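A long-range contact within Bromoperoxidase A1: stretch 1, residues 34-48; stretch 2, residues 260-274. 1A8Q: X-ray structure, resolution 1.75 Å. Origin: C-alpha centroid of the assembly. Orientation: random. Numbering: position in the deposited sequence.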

ATOM      1  N   ALA A  34       5.315   5.931   6.307  1.00  5.01           N
ATOM      2  CA  ALA A  34       5.978   5.223   5.245  1.00  6.87           C
ATOM      3  C   ALA A  34       5.968   6.044   3.945  1.00  8.17           C
ATOM      4  O   ALA A  34       6.611   5.545   3.020  1.00 10.61           O
ATOM      5  N   TRP A  35       5.327   7.183   3.935  1.00  6.54           N
ATOM      6  CA  TRP A  35       5.259   7.963   2.707  1.00  6.11           C
ATOM      7  C   TRP A  35       5.884   9.342   2.887  1.00  6.93           C
ATOM      8  O   TRP A  35       5.709  10.186   1.995  1.00  9.58           O
ATOM      9  N   GLN A  36       6.563   9.639   3.996  1.00  6.72           N
ATOM     10  CA  GLN A  36       7.000  11.043   4.133  1.00  7.75           C
ATOM     11  C   GLN A  36       7.876  11.495   2.979  1.00  7.54           C
ATOM     12  O   GLN A  36       7.770  12.674   2.632  1.00  9.48           O
ATOM     13  N   ASP A  37       8.750  10.648   2.445  1.00  7.45           N
ATOM     14  CA  ASP A  37       9.593  11.094   1.326  1.00 10.74           C
ATOM     15  C   ASP A  37       8.725  11.526   0.135  1.00 10.44           C
ATOM     16  O   ASP A  37       9.035  12.542  -0.505  1.00  9.20           O
ATOM     17  N   GLN A  38       7.724  10.729  -0.190  1.00  8.46           N
ATOM     18  CA  GLN A  38       6.859  11.034  -1.328  1.00  7.13           C
ATOM     19  C   GLN A  38       5.942  12.188  -1.075  1.00  8.38           C
ATOM     20  O   GLN A  38       5.628  12.988  -1.973  1.00  8.29           O
ATOM     21  N   LEU A  39       5.467  12.369   0.180  1.00  8.05           N
ATOM     22  CA  LEU A  39       4.637  13.505   0.523  1.00  7.90           C
ATOM     23  C   LEU A  39       5.415  14.824   0.285  1.00  8.73           C
ATOM     24  O   LEU A  39       4.846  15.717  -0.353  1.00  9.12           O
ATOM     25  N   LYS A  40       6.661  14.872   0.698  1.00  9.47           N
ATOM     26  CA  LYS A  40       7.459  16.093   0.463  1.00  9.54           C
ATOM     27  C   LYS A  40       7.646  16.276  -1.050  1.00 10.94           C
ATOM     28  O   LYS A  40       7.497  17.398  -1.554  1.00 11.19           O
ATOM     29  N   ALA A  41       8.011  15.224  -1.748  1.00 11.33           N
ATOM     30  CA  ALA A  41       8.254  15.338  -3.198  1.00 11.17           C
ATOM     31  C   ALA A  41       7.029  15.913  -3.906  1.00 12.80           C
ATOM     32  O   ALA A  41       7.207  16.792  -4.762  1.00 11.48           O
ATOM     33  N   VAL A  42       5.829  15.377  -3.669  1.00 10.79           N
ATOM     34  CA  VAL A  42       4.683  15.921  -4.402  1.00 11.27           C
ATOM     35  C   VAL A  42       4.301  17.308  -3.958  1.00 12.21           C
ATOM     36  O   VAL A  42       3.899  18.137  -4.803  1.00 12.73           O
ATOM     37  N   VAL A  43       4.447  17.667  -2.672  1.00  9.57           N
ATOM     38  CA  VAL A  43       4.038  19.018  -2.272  1.00 10.47           C
ATOM     39  C   VAL A  43       5.057  20.033  -2.817  1.00 10.34           C
ATOM     40  O   VAL A  43       4.612  21.092  -3.313  1.00 12.58           O
ATOM     41  N   ASP A  44       6.316  19.672  -2.933  1.00 10.15           N
ATOM     42  CA  ASP A  44       7.313  20.599  -3.502  1.00 10.58           C
ATOM     43  C   ASP A  44       7.066  20.790  -5.000  1.00 13.71           C
ATOM     44  O   ASP A  44       7.437  21.846  -5.551  1.00 16.36           O
ATOM     45  N   ALA A  45       6.389  19.875  -5.650  1.00 11.35           N
ATOM     46  CA  ALA A  45       6.038  19.980  -7.062  1.00 14.02           C
ATOM     47  C   ALA A  45       4.678  20.625  -7.259  1.00 13.88           C
ATOM     48  O   ALA A  45       4.191  20.706  -8.407  1.00 16.44           O
ATOM     49  N   GLY A  46       3.998  21.106  -6.247  1.00 13.05           N
ATOM     50  CA  GLY A  46       2.758  21.824  -6.334  1.00 12.89           C
ATOM     51  C   GLY A  46       1.446  21.078  -6.182  1.00 14.45           C
ATOM     52  O   GLY A  46       0.362  21.585  -6.479  1.00 13.65           O
ATOM     53  N   TYR A  47       1.527  19.924  -5.506  1.00 12.63           N
ATOM     54  CA  TYR A  47       0.359  19.132  -5.181  1.00 11.21           C
ATOM     55  C   TYR A  47       0.074  19.153  -3.664  1.00 12.39           C
ATOM     56  O   TYR A  47       0.923  19.680  -2.942  1.00 12.08           O
ATOM     57  N   ARG A  48      -1.136  18.730  -3.348  1.00 11.53           N
ATOM     58  CA  ARG A  48      -1.538  18.576  -1.921  1.00 11.13           C
ATOM     59  C   ARG A  48      -1.274  17.094  -1.632  1.00 11.71           C
ATOM     60  O   ARG A  48      -1.830  16.262  -2.355  1.00 13.05           O
ATOM     61  N   ASP A 260      16.228   3.835  -4.857  1.00 13.42           N
ATOM     62  CA  ASP A 260      14.939   3.481  -5.430  1.00 13.87           C
ATOM     63  C   ASP A 260      13.903   4.521  -5.152  1.00 12.78           C
ATOM     64  O   ASP A 260      12.998   4.757  -5.936  1.00 12.38           O
ATOM     65  N   LYS A 261      13.934   5.116  -3.920  1.00 10.75           N
ATOM     66  CA  LYS A 261      12.882   6.076  -3.631  1.00 11.28           C
ATOM     67  C   LYS A 261      13.006   7.312  -4.535  1.00 10.61           C
ATOM     68  O   LYS A 261      11.951   7.861  -4.815  1.00 11.44           O
ATOM     69  N   GLU A 262      14.199   7.719  -4.946  1.00 10.69           N
ATOM     70  CA  GLU A 262      14.267   8.865  -5.865  1.00 12.22           C
ATOM     71  C   GLU A 262      13.782   8.495  -7.283  1.00 12.87           C
ATOM     72  O   GLU A 262      13.172   9.359  -7.936  1.00 13.06           O
ATOM     73  N   LYS A 263      14.038   7.251  -7.649  1.00 12.68           N
ATOM     74  CA  LYS A 263      13.543   6.777  -8.960  1.00 12.78           C
ATOM     75  C   LYS A 263      12.033   6.788  -8.944  1.00 12.89           C
ATOM     76  O   LYS A 263      11.374   7.241  -9.903  1.00 12.16           O
ATOM     77  N   PHE A 264      11.395   6.272  -7.849  1.00 10.56           N
ATOM     78  CA  PHE A 264       9.946   6.265  -7.790  1.00 10.66           C
ATOM     79  C   PHE A 264       9.407   7.671  -7.755  1.00  9.95           C
ATOM     80  O   PHE A 264       8.415   8.010  -8.397  1.00 10.89           O
ATOM     81  N   ASN A 265      10.021   8.588  -6.978  1.00  8.73           N
ATOM     82  CA  ASN A 265       9.510   9.940  -6.919  1.00  9.82           C
ATOM     83  C   ASN A 265       9.507  10.569  -8.342  1.00  8.97           C
ATOM     84  O   ASN A 265       8.554  11.278  -8.673  1.00  9.24           O
ATOM     85  N   ARG A 266      10.555  10.301  -9.080  1.00 11.96           N
ATOM     86  CA  ARG A 266      10.674  10.854 -10.458  1.00 13.85           C
ATOM     87  C   ARG A 266       9.559  10.304 -11.349  1.00 14.28           C
ATOM     88  O   ARG A 266       8.828  11.059 -12.002  1.00 15.43           O
ATOM     89  N   ASP A 267       9.307   9.002 -11.263  1.00 12.45           N
ATOM     90  CA  ASP A 267       8.226   8.394 -12.047  1.00 12.84           C
ATOM     91  C   ASP A 267       6.854   8.892 -11.648  1.00 11.81           C
ATOM     92  O   ASP A 267       5.936   9.037 -12.451  1.00 11.36           O
ATOM     93  N   LEU A 268       6.625   9.029 -10.335  1.00 11.50           N
ATOM     94  CA  LEU A 268       5.369   9.512  -9.789  1.00 10.42           C
ATOM     95  C   LEU A 268       5.080  10.926 -10.248  1.00  9.94           C
ATOM     96  O   LEU A 268       3.968  11.218 -10.696  1.00 13.91           O
ATOM     97  N   LEU A 269       6.098  11.802 -10.207  1.00 11.45           N
ATOM     98  CA  LEU A 269       5.884  13.177 -10.603  1.00 12.24           C
ATOM     99  C   LEU A 269       5.595  13.271 -12.120  1.00 13.37           C
ATOM    100  O   LEU A 269       4.704  14.063 -12.455  1.00 13.71           O
ATOM    101  N   GLU A 270       6.222  12.415 -12.890  1.00 14.89           N
ATOM    102  CA  GLU A 270       5.932  12.415 -14.343  1.00 16.42           C
ATOM    103  C   GLU A 270       4.498  11.983 -14.584  1.00 15.52           C
ATOM    104  O   GLU A 270       3.711  12.625 -15.295  1.00 15.61           O
ATOM    105  N   PHE A 271       4.048  10.911 -13.891  1.00 13.08           N
ATOM    106  CA  PHE A 271       2.700  10.419 -14.005  1.00 12.62           C
ATOM    107  C   PHE A 271       1.662  11.400 -13.527  1.00 12.19           C
ATOM    108  O   PHE A 271       0.555  11.451 -14.055  1.00 13.56           O
ATOM    109  N   LEU A 272       1.941  12.201 -12.470  1.00 11.87           N
ATOM    110  CA  LEU A 272       0.957  13.117 -11.936  1.00 12.23           C
ATOM    111  C   LEU A 272       0.568  14.220 -12.925  1.00 16.70           C
ATOM    112  O   LEU A 272      -0.496  14.803 -12.775  1.00 15.83           O
ATOM    113  N   ASN A 273       1.393  14.467 -13.926  1.00 23.30           N
ATOM    114  CA  ASN A 273       1.045  15.439 -14.958  1.00 31.38           C
ATOM    115  C   ASN A 273       0.131  14.819 -16.006  1.00 34.66           C
ATOM    116  O   ASN A 273       0.043  15.363 -17.124  1.00 39.38           O
ATOM    117  N   LYS A 274      -0.500  13.687 -15.793  1.00 35.79           N
ATOM    118  CA  LYS A 274      -1.412  13.017 -16.700  1.00 37.35           C
ATOM    119  C   LYS A 274      -2.851  13.141 -16.188  1.00 37.66           C
ATOM    120  O   LYS A 274      -3.775  13.295 -17.021  1.00 37.78           O
ATOM    121  OXT LYS A 274      -3.035  13.415 -14.969  1.00 35.00           O
TER

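Two helices, 36-44 and 260-272, run in roughly the same direction, crossing at -39° with their axes 10.3 Å apart at closest approach. The contact opens with a salt bridge, mixes apolar and polar packing at F264 and N265, and is mainly apolar from L268 to L272.

K261 points toward stretch 1, and its long chain, chi1 p, then t at chi2 to chi4, lets the ammonium reach the partly exposed D37 (chi1 m). NZ of K261 lies 2.8 Å from OD1 of D37, a hydrogen-bonded salt bridge. One water closes the arrangement, accepting from K261 NZ (2.8 Å) and donating to D37 OD2 (3.2 Å).

F264, chi1 t, is buried and also points toward stretch 1, its apolar ring suited to carbon neighbours. Its ring edge receives CG of Q38 (m, p), 4.1 Å from F264 CD2, while its CE2 approaches the edge of the W35 ring, 4.4 Å from W35 CZ3.

N265 (chi1 m) starts sideways, but its amide swings nearer. Its OD1 accepts a hydrogen bond from Q38 NE2 at 3.1 Å, giving the buried glutamine amide a polar partner; ND2 of N265 rests 3.8 Å from CB of A41, a short side chain pointing toward stretch 2.

L268 (t, p), buried and apolar, sets CD2 3.9 Å from CG1 of V42 (m). L269 (m, t) starts sideways, yet its branched end brings CD2 to A45 CB at 3.4 Å, V42 CG1 at 4.2 Å and Y47 CE2 at 4.3 Å.

L272 (m, t) points toward stretch 1, its apolar branches suiting two neighbours: its CD1 lies 3.8 Å from V42 CG1 and makes a CH-pi contact over one face of Y47, 4.2 Å from the ring centroid. Y47, chi1 m, points back toward stretch 2. Finally, N273 ND2 turns back to its own helix, donating a weak hydrogen bond to L269 O at 3.0 Å.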

ATOM      1  CB  ALA A  34       5.320   3.877   4.924  1.00  7.89           C
ATOM      2  CB  TRP A  35       3.781   8.213   2.385  1.00  6.51           C
ATOM      3  CG  TRP A  35       3.034   6.973   1.930  1.00  6.02           C
ATOM      4  CD1 TRP A  35       1.933   6.448   2.517  1.00  8.26           C
ATOM      5  CD2 TRP A  35       3.231   6.286   0.686  1.00  7.12           C
ATOM      6  NE1 TRP A  35       1.454   5.391   1.740  1.00  7.95           N
ATOM      7  CE2 TRP A  35       2.228   5.279   0.622  1.00  8.26           C
ATOM      8  CE3 TRP A  35       4.196   6.322  -0.304  1.00  7.14           C
ATOM      9  CZ2 TRP A  35       2.170   4.385  -0.460  1.00 10.27           C
ATOM     10  CZ3 TRP A  35       4.123   5.466  -1.407  1.00  9.11           C
ATOM     11  CH2 TRP A  35       3.118   4.464  -1.442  1.00  7.18           C
ATOM     12  CB  GLN A  36       7.749  11.204   5.468  1.00  9.10           C
ATOM     13  CG  GLN A  36       6.670  11.130   6.575  1.00 11.50           C
ATOM     14  CD  GLN A  36       7.007  12.027   7.756  1.00 14.61           C
ATOM     15  OE1 GLN A  36       7.684  13.043   7.584  1.00 13.39           O
ATOM     16  NE2 GLN A  36       6.519  11.649   8.934  1.00 17.12           N
ATOM     17  CB  ASP A  37      10.527   9.982   0.937  1.00 13.48           C
ATOM     18  CG  ASP A  37      11.588   9.635   1.977  1.00 16.82           C
ATOM     19  OD1 ASP A  37      12.569  10.365   2.180  1.00 17.59           O
ATOM     20  OD2 ASP A  37      11.492   8.521   2.511  1.00 18.66           O
ATOM     21  CB  GLN A  38       5.988   9.780  -1.705  1.00  7.09           C
ATOM     22  CG  GLN A  38       6.874   8.701  -2.284  1.00  8.63           C
ATOM     23  CD  GLN A  38       7.795   8.006  -1.318  1.00  8.96           C
ATOM     24  OE1 GLN A  38       7.400   7.692  -0.195  1.00  9.46           O
ATOM     25  NE2 GLN A  38       9.021   7.752  -1.756  1.00  9.61           N
ATOM     26  CB  LEU A  39       4.300  13.482   2.034  1.00  9.37           C
ATOM     27  CG  LEU A  39       3.147  12.480   2.309  1.00 10.18           C
ATOM     28  CD1 LEU A  39       3.129  12.284   3.836  1.00 12.31           C
ATOM     29  CD2 LEU A  39       1.808  12.972   1.820  1.00 11.63           C
ATOM     30  CB  LYS A  40       8.799  16.060   1.205  1.00  9.13           C
ATOM     31  CG  LYS A  40       9.720  17.237   0.765  1.00 11.17           C
ATOM     32  CD  LYS A  40      10.935  17.340   1.669  1.00 10.61           C
ATOM     33  CE  LYS A  40      11.969  18.315   1.055  1.00 10.73           C
ATOM     34  NZ  LYS A  40      11.332  19.658   1.015  1.00  9.84           N
ATOM     35  CB  ALA A  41       8.638  14.008  -3.797  1.00 12.74           C
ATOM     36  CB  VAL A  42       3.464  14.969  -4.402  1.00 11.27           C
ATOM     37  CG1 VAL A  42       3.971  13.628  -4.953  1.00 11.66           C
ATOM     38  CG2 VAL A  42       2.853  14.850  -3.014  1.00 11.85           C
ATOM     39  CB  VAL A  43       3.945  19.084  -0.741  1.00 10.68           C
ATOM     40  CG1 VAL A  43       3.506  20.483  -0.294  1.00 12.16           C
ATOM     41  CG2 VAL A  43       2.879  18.085  -0.278  1.00 10.86           C
ATOM     42  CB  ASP A  44       8.746  20.125  -3.309  1.00 11.96           C
ATOM     43  CG  ASP A  44       9.237  20.336  -1.869  1.00 13.34           C
ATOM     44  OD1 ASP A  44       8.681  21.219  -1.212  1.00 14.63           O
ATOM     45  OD2 ASP A  44      10.237  19.697  -1.561  1.00 15.46           O
ATOM     46  CB  ALA A  45       6.088  18.597  -7.691  1.00 15.20           C
ATOM     47  CB  TYR A  47       0.595  17.653  -5.552  1.00 11.90           C
ATOM     48  CG  TYR A  47       0.801  17.505  -7.074  1.00 12.60           C
ATOM     49  CD1 TYR A  47      -0.311  17.362  -7.901  1.00 14.27           C
ATOM     50  CD2 TYR A  47       2.075  17.452  -7.590  1.00 14.12           C
ATOM     51  CE1 TYR A  47      -0.097  17.258  -9.277  1.00 14.49           C
ATOM     52  CE2 TYR A  47       2.287  17.350  -8.968  1.00 15.73           C
ATOM     53  CZ  TYR A  47       1.179  17.272  -9.774  1.00 15.23           C
ATOM     54  OH  TYR A  47       1.371  17.146 -11.148  1.00 17.64           O
ATOM     55  CB  ARG A  48      -2.981  18.945  -1.780  1.00 12.32           C
ATOM     56  CG  ARG A  48      -3.566  18.811  -0.386  1.00 11.73           C
ATOM     57  CD  ARG A  48      -4.989  19.345  -0.330  1.00 12.60           C
ATOM     58  NE  ARG A  48      -5.566  19.094   0.995  1.00 11.82           N
ATOM     59  CZ  ARG A  48      -6.859  19.364   1.217  1.00 14.44           C
ATOM     60  NH1 ARG A  48      -7.631  19.869   0.234  1.00 16.58           N
ATOM     61  NH2 ARG A  48      -7.423  19.157   2.390  1.00 15.51           N
ATOM     62  CB  ASP A 260      14.457   2.131  -4.875  1.00 15.11           C
ATOM     63  CG  ASP A 260      15.261   0.964  -5.429  1.00 20.05           C
ATOM     64  OD1 ASP A 260      16.313   1.145  -6.070  1.00 24.54           O
ATOM     65  OD2 ASP A 260      14.856  -0.175  -5.169  1.00 21.53           O
ATOM     66  CB  LYS A 261      12.878   6.441  -2.152  1.00 14.47           C
ATOM     67  CG  LYS A 261      14.027   7.339  -1.750  1.00 15.28           C
ATOM     68  CD  LYS A 261      13.823   7.574  -0.213  1.00 18.11           C
ATOM     69  CE  LYS A 261      14.907   8.449   0.376  1.00 19.42           C
ATOM     70  NZ  LYS A 261      14.691   8.498   1.884  1.00 18.57           N
ATOM     71  CB  GLU A 262      15.690   9.390  -5.953  1.00 14.32           C
ATOM     72  CG  GLU A 262      16.129  10.022  -4.639  1.00 15.97           C
ATOM     73  CD  GLU A 262      16.621   9.082  -3.570  1.00 19.58           C
ATOM     74  OE1 GLU A 262      16.832   7.873  -3.730  1.00 19.44           O
ATOM     75  OE2 GLU A 262      16.847   9.541  -2.414  1.00 22.11           O
ATOM     76  CB  LYS A 263      14.170   5.418  -9.260  1.00 16.18           C
ATOM     77  CG  LYS A 263      13.754   4.755 -10.567  1.00 18.80           C
ATOM     78  CD  LYS A 263      14.225   3.291 -10.513  1.00 21.69           C
ATOM     79  CE  LYS A 263      13.888   2.594 -11.826  1.00 24.94           C
ATOM     80  NZ  LYS A 263      14.791   1.392 -11.938  1.00 26.26           N
ATOM     81  CB  PHE A 264       9.432   5.481  -6.535  1.00  9.87           C
ATOM     82  CG  PHE A 264       7.935   5.482  -6.434  1.00 11.26           C
ATOM     83  CD1 PHE A 264       7.157   4.773  -7.372  1.00 11.19           C
ATOM     84  CD2 PHE A 264       7.275   6.162  -5.429  1.00 11.34           C
ATOM     85  CE1 PHE A 264       5.785   4.833  -7.305  1.00 10.67           C
ATOM     86  CE2 PHE A 264       5.898   6.163  -5.323  1.00 12.76           C
ATOM     87  CZ  PHE A 264       5.144   5.488  -6.267  1.00 12.89           C
ATOM     88  CB  ASN A 265      10.407  10.772  -5.992  1.00  8.65           C
ATOM     89  CG  ASN A 265      10.226  10.465  -4.507  1.00 12.78           C
ATOM     90  OD1 ASN A 265       9.316   9.705  -4.182  1.00 14.62           O
ATOM     91  ND2 ASN A 265      11.071  11.089  -3.678  1.00 13.22           N
ATOM     92  CB  ARG A 266      12.032  10.447 -10.991  1.00 19.67           C
ATOM     93  CG  ARG A 266      12.579  11.136 -12.231  1.00 27.78           C
ATOM     94  CD  ARG A 266      14.105  11.229 -12.056  1.00 33.44           C
ATOM     95  NE  ARG A 266      14.650  12.497 -12.546  1.00 39.24           N
ATOM     96  CZ  ARG A 266      15.661  12.587 -13.413  1.00 41.53           C
ATOM     97  NH1 ARG A 266      16.277  11.511 -13.897  1.00 43.23           N
ATOM     98  NH2 ARG A 266      16.077  13.779 -13.817  1.00 43.29           N
ATOM     99  CB  ASP A 267       8.249   6.858 -12.005  1.00 14.43           C
ATOM    100  CG  ASP A 267       9.354   6.293 -12.858  1.00 17.32           C
ATOM    101  OD1 ASP A 267       9.788   6.993 -13.832  1.00 18.72           O
ATOM    102  OD2 ASP A 267       9.864   5.183 -12.627  1.00 16.56           O
ATOM    103  CB  LEU A 268       5.404   9.466  -8.238  1.00 10.78           C
ATOM    104  CG  LEU A 268       4.140   9.973  -7.556  1.00 12.14           C
ATOM    105  CD1 LEU A 268       2.916   9.147  -7.910  1.00 13.80           C
ATOM    106  CD2 LEU A 268       4.411   9.942  -6.024  1.00 13.17           C
ATOM    107  CB  LEU A 269       7.075  14.024 -10.202  1.00 12.34           C
ATOM    108  CG  LEU A 269       7.161  14.446  -8.717  1.00 15.20           C
ATOM    109  CD1 LEU A 269       8.404  15.291  -8.527  1.00 17.79           C
ATOM    110  CD2 LEU A 269       5.914  15.212  -8.306  1.00 17.79           C
ATOM    111  CB  GLU A 270       6.912  11.491 -15.050  1.00 20.53           C
ATOM    112  CG  GLU A 270       6.615  11.382 -16.554  1.00 27.38           C
ATOM    113  CD  GLU A 270       7.620  10.417 -17.169  1.00 32.01           C
ATOM    114  OE1 GLU A 270       8.727  10.876 -17.495  1.00 34.80           O
ATOM    115  OE2 GLU A 270       7.297   9.220 -17.260  1.00 34.38           O
ATOM    116  CB  PHE A 271       2.566   9.094 -13.194  1.00 12.67           C
ATOM    117  CG  PHE A 271       1.234   8.421 -13.380  1.00 13.10           C
ATOM    118  CD1 PHE A 271       0.946   7.775 -14.580  1.00 14.42           C
ATOM    119  CD2 PHE A 271       0.242   8.544 -12.415  1.00 14.28           C
ATOM    120  CE1 PHE A 271      -0.318   7.212 -14.735  1.00 14.32           C
ATOM    121  CE2 PHE A 271      -0.987   7.928 -12.549  1.00 16.00           C
ATOM    122  CZ  PHE A 271      -1.265   7.278 -13.746  1.00 15.29           C
ATOM    123  CB  LEU A 272       1.404  13.765 -10.624  1.00 13.85           C
ATOM    124  CG  LEU A 272       1.463  12.765  -9.450  1.00 14.01           C
ATOM    125  CD1 LEU A 272       2.220  13.387  -8.273  1.00 14.14           C
ATOM    126  CD2 LEU A 272       0.066  12.339  -9.059  1.00 13.89           C
ATOM    127  CB  ASN A 273       2.323  15.872 -15.695  1.00 34.74           C
ATOM    128  CG  ASN A 273       3.108  16.845 -14.856  1.00 37.04           C
ATOM    129  OD1 ASN A 273       3.415  17.932 -15.328  1.00 40.48           O
ATOM    130  ND2 ASN A 273       3.408  16.492 -13.615  1.00 40.25           N
ATOM    131  CB  LYS A 274      -1.022  11.546 -16.795  1.00 39.19           C
ATOM    132  CG  LYS A 274      -1.170  10.833 -18.119  1.00 41.72           C
ATOM    133  CD  LYS A 274      -0.315   9.565 -18.150  1.00 42.07           C
ATOM    134  CE  LYS A 274       1.155   9.929 -18.352  1.00 43.32           C
ATOM    135  NZ  LYS A 274       1.850   8.946 -19.229  1.00 43.94           N
TER
HETATM  136  O   HOH W   1      13.788   6.545   3.630  1.00 27.45           O